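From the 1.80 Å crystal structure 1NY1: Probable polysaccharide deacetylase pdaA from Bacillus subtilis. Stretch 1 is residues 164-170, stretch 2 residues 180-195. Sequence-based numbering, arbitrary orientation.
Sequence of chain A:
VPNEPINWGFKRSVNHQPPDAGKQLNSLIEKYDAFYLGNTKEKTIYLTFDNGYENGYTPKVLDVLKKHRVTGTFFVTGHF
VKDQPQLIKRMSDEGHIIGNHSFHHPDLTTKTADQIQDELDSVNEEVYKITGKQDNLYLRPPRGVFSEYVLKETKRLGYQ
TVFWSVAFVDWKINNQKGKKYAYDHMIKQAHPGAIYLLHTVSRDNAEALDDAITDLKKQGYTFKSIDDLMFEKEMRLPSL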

# COMPACT_ATOMS: atom_id res chain seq x y z
N TRP A 164 -3.85 -5.77 -1.18
CA TRP A 164 -4.74 -5.06 -0.26
C TRP A 164 -6.08 -5.75 -0.13
O TRP A 164 -6.43 -6.63 -0.93
CB TRP A 164 -4.93 -3.61 -0.72
CG TRP A 164 -5.53 -3.46 -2.09
CD1 TRP A 164 -6.85 -3.30 -2.40
CD2 TRP A 164 -4.83 -3.51 -3.34
NE1 TRP A 164 -7.02 -3.26 -3.77
CE2 TRP A 164 -5.79 -3.39 -4.37
CE3 TRP A 164 -3.48 -3.66 -3.69
CZ2 TRP A 164 -5.45 -3.40 -5.73
CZ3 TRP A 164 -3.13 -3.67 -5.04
CH2 TRP A 164 -4.12 -3.54 -6.04
N SER A 165 -6.84 -5.35 0.89
CA SER A 165 -8.16 -5.93 1.13
C SER A 165 -9.24 -4.84 1.15
O SER A 165 -10.43 -5.16 1.20
CB SER A 165 -8.16 -6.68 2.46
OG SER A 165 -8.11 -5.78 3.55
N VAL A 166 -8.83 -3.58 1.12
CA VAL A 166 -9.76 -2.44 1.09
C VAL A 166 -9.24 -1.36 0.16
O VAL A 166 -8.09 -0.94 0.24
CB VAL A 166 -9.94 -1.76 2.48
CG1 VAL A 166 -10.80 -0.49 2.32
CG2 VAL A 166 -10.59 -2.70 3.47
N ALA A 167 -10.11 -0.90 -0.73
CA ALA A 167 -9.75 0.16 -1.67
C ALA A 167 -11.03 0.71 -2.26
O ALA A 167 -12.04 0.01 -2.34
CB ALA A 167 -8.84 -0.39 -2.77
N PHE A 168 -10.99 1.97 -2.67
CA PHE A 168 -12.15 2.58 -3.28
C PHE A 168 -11.68 3.65 -4.25
O PHE A 168 -10.48 3.88 -4.39
CB PHE A 168 -13.09 3.17 -2.23
CG PHE A 168 -12.40 3.96 -1.16
CD1 PHE A 168 -11.77 3.32 -0.11
CD2 PHE A 168 -12.39 5.35 -1.21
CE1 PHE A 168 -11.13 4.05 0.90
CE2 PHE A 168 -11.76 6.09 -0.22
CZ PHE A 168 -11.13 5.45 0.84
N VAL A 169 -12.62 4.30 -4.92
CA VAL A 169 -12.25 5.30 -5.90
C VAL A 169 -11.93 6.65 -5.27
O VAL A 169 -12.80 7.51 -5.16
CB VAL A 169 -13.35 5.49 -6.95
CG1 VAL A 169 -12.87 6.48 -8.01
CG2 VAL A 169 -13.68 4.15 -7.59
N ASP A 170 -10.68 6.81 -4.87
CA ASP A 170 -10.22 8.06 -4.27
C ASP A 170 -9.02 8.56 -5.07
O ASP A 170 -8.19 9.31 -4.56
CB ASP A 170 -9.85 7.84 -2.80
CG ASP A 170 -8.63 6.95 -2.63
OD1 ASP A 170 -8.39 6.10 -3.50
OD2 ASP A 170 -7.93 7.09 -1.60
N LYS A 180 -17.14 12.69 3.01
CA LYS A 180 -18.10 11.65 3.35
C LYS A 180 -17.94 10.39 2.51
O LYS A 180 -18.00 9.28 3.05
CB LYS A 180 -19.52 12.20 3.24
CG LYS A 180 -20.62 11.20 3.57
CD LYS A 180 -21.99 11.85 3.47
CE LYS A 180 -23.10 10.81 3.47
NZ LYS A 180 -23.04 9.93 4.66
N TYR A 181 -17.73 10.53 1.21
CA TYR A 181 -17.59 9.37 0.34
C TYR A 181 -16.46 8.44 0.80
O TYR A 181 -16.65 7.23 0.94
CB TYR A 181 -17.32 9.79 -1.10
CG TYR A 181 -17.30 8.63 -2.07
CD1 TYR A 181 -18.48 8.07 -2.53
CD2 TYR A 181 -16.09 8.08 -2.51
CE1 TYR A 181 -18.48 6.98 -3.40
CE2 TYR A 181 -16.08 6.98 -3.37
CZ TYR A 181 -17.28 6.44 -3.82
OH TYR A 181 -17.28 5.36 -4.67
N ALA A 182 -15.29 9.02 1.05
CA ALA A 182 -14.12 8.26 1.48
C ALA A 182 -14.29 7.71 2.89
O ALA A 182 -13.97 6.55 3.15
CB ALA A 182 -12.87 9.15 1.43
N TYR A 183 -14.77 8.56 3.79
CA TYR A 183 -14.98 8.15 5.17
C TYR A 183 -15.93 6.96 5.23
O TYR A 183 -15.63 5.95 5.87
CB TYR A 183 -15.54 9.33 5.97
CG TYR A 183 -16.04 8.95 7.34
CD1 TYR A 183 -17.38 8.58 7.54
CD2 TYR A 183 -15.18 8.92 8.44
CE1 TYR A 183 -17.84 8.21 8.79
CE2 TYR A 183 -15.64 8.54 9.70
CZ TYR A 183 -16.97 8.19 9.87
OH TYR A 183 -17.42 7.81 11.12
N ASP A 184 -17.08 7.07 4.57
CA ASP A 184 -18.05 5.98 4.59
C ASP A 184 -17.47 4.65 4.11
O ASP A 184 -17.81 3.60 4.65
CB ASP A 184 -19.28 6.34 3.75
CG ASP A 184 -20.19 7.33 4.45
OD1 ASP A 184 -20.05 7.49 5.69
OD2 ASP A 184 -21.05 7.94 3.78
N HIS A 185 -16.60 4.70 3.11
CA HIS A 185 -15.98 3.47 2.62
C HIS A 185 -15.01 2.86 3.61
O HIS A 185 -14.98 1.65 3.78
CB HIS A 185 -15.27 3.72 1.28
CG HIS A 185 -16.13 3.43 0.09
ND1 HIS A 185 -16.48 4.40 -0.83
CD2 HIS A 185 -16.74 2.29 -0.32
CE1 HIS A 185 -17.26 3.86 -1.75
NE2 HIS A 185 -17.43 2.58 -1.46
N MSE A 186 -14.21 3.70 4.26
CA MSE A 186 -13.24 3.20 5.22
C MSE A 186 -13.89 2.59 6.45
O MSE A 186 -13.35 1.67 7.06
CB MSE A 186 -12.29 4.31 5.63
CG MSE A 186 -11.36 4.74 4.51
SE MSE A 186 -9.99 5.97 5.08
CE MSE A 186 -10.90 7.63 4.78
N ILE A 187 -15.08 3.08 6.79
CA ILE A 187 -15.81 2.56 7.94
C ILE A 187 -16.56 1.29 7.55
O ILE A 187 -16.48 0.27 8.24
CB ILE A 187 -16.82 3.61 8.47
CG1 ILE A 187 -16.07 4.85 8.98
CG2 ILE A 187 -17.70 2.98 9.54
CD1 ILE A 187 -15.11 4.59 10.14
N LYS A 188 -17.28 1.34 6.43
CA LYS A 188 -18.06 0.20 5.97
C LYS A 188 -17.23 -1.02 5.58
O LYS A 188 -17.62 -2.15 5.89
CB LYS A 188 -18.96 0.61 4.80
CG LYS A 188 -19.86 -0.51 4.28
CD LYS A 188 -21.11 0.04 3.60
CE LYS A 188 -20.77 0.92 2.41
NZ LYS A 188 -21.95 1.68 1.90
N GLN A 189 -16.10 -0.81 4.92
CA GLN A 189 -15.27 -1.93 4.50
C GLN A 189 -14.31 -2.45 5.56
O GLN A 189 -13.64 -3.46 5.35
CB GLN A 189 -14.48 -1.56 3.24
CG GLN A 189 -15.38 -1.32 2.03
CD GLN A 189 -14.61 -1.13 0.74
OE1 GLN A 189 -13.73 -1.92 0.40
NE2 GLN A 189 -14.95 -0.08 0.00
N ALA A 190 -14.26 -1.79 6.71
CA ALA A 190 -13.36 -2.20 7.78
C ALA A 190 -13.56 -3.65 8.21
O ALA A 190 -14.68 -4.14 8.29
CB ALA A 190 -13.50 -1.28 8.98
N HIS A 191 -12.45 -4.32 8.47
CA HIS A 191 -12.49 -5.69 8.94
C HIS A 191 -11.18 -6.08 9.59
O HIS A 191 -10.14 -5.43 9.38
CB HIS A 191 -12.82 -6.66 7.79
CG HIS A 191 -11.96 -6.49 6.57
ND1 HIS A 191 -10.75 -7.14 6.41
CD2 HIS A 191 -12.15 -5.77 5.44
CE1 HIS A 191 -10.24 -6.82 5.23
NE2 HIS A 191 -11.06 -5.99 4.63
N PRO A 192 -11.21 -7.11 10.44
CA PRO A 192 -10.01 -7.58 11.13
C PRO A 192 -8.93 -7.96 10.12
O PRO A 192 -9.19 -8.68 9.15
CB PRO A 192 -10.53 -8.78 11.91
CG PRO A 192 -11.91 -8.35 12.28
CD PRO A 192 -12.42 -7.75 10.99
N GLY A 193 -7.73 -7.45 10.34
CA GLY A 193 -6.62 -7.75 9.46
C GLY A 193 -6.63 -7.01 8.13
O GLY A 193 -5.80 -7.30 7.26
N ALA A 194 -7.53 -6.06 7.96
CA ALA A 194 -7.62 -5.31 6.71
C ALA A 194 -6.36 -4.53 6.38
O ALA A 194 -5.74 -3.91 7.25
CB ALA A 194 -8.80 -4.35 6.75
N ILE A 195 -5.99 -4.57 5.11
CA ILE A 195 -4.86 -3.80 4.62
C ILE A 195 -5.55 -2.81 3.68
O ILE A 195 -6.10 -3.21 2.64
CB ILE A 195 -3.84 -4.66 3.84
CG1 ILE A 195 -3.20 -5.68 4.79
CG2 ILE A 195 -2.77 -3.76 3.23
CD1 ILE A 195 -2.11 -6.56 4.16
O HOH W 1 -13.13 -4.66 1.18
O HOH W 2 -14.60 -0.06 -3.18
O HOH W 3 -12.30 -2.86 -1.70

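Residues 164-170 run without regular secondary structure alongside residues 180-195, which begin within a helix, pass through a type II turn from His-191 to Ala-194 and enter a strand. Gly-193, with a phi of 76°, occupies the turn position where positive phi favours glycine. The backbones come closest at Trp-164 and Ile-195, their CA atoms 5.0 Å apart. Here the carbonyl O of Ile-195 accepts two hydrogen bonds, from Ser-165 N (2.9 Å, nearly linear) and from Val-166 N (3.1 Å, more bent). Ile-195 N in turn donates to Ser-165 OG at 2.9 Å, so that one serine secures both polar groups of the Ile-195 backbone.

Farther along, the contact becomes apolar. Phe-168 points toward the helix, where its ring meets Ala-182 (CE2 to CB, 3.6 Å) and the selenomethionine Met-186 (CE1 to CG, 3.7 Å). Its plane lies only 12° from that of His-185, but the rings are slid apart and barely overlap; instead, the CB of each residue sits over the face of the other's ring, a reciprocal CH-pi arrangement. Between these two regions, Val-166 CG2 packs 4.1 Å from Ala-194 CB, while waters bridge the amide of Gln-189 to the carbonyls of Ser-165 and Ala-167, linking polar groups that do not hydrogen-bond directly.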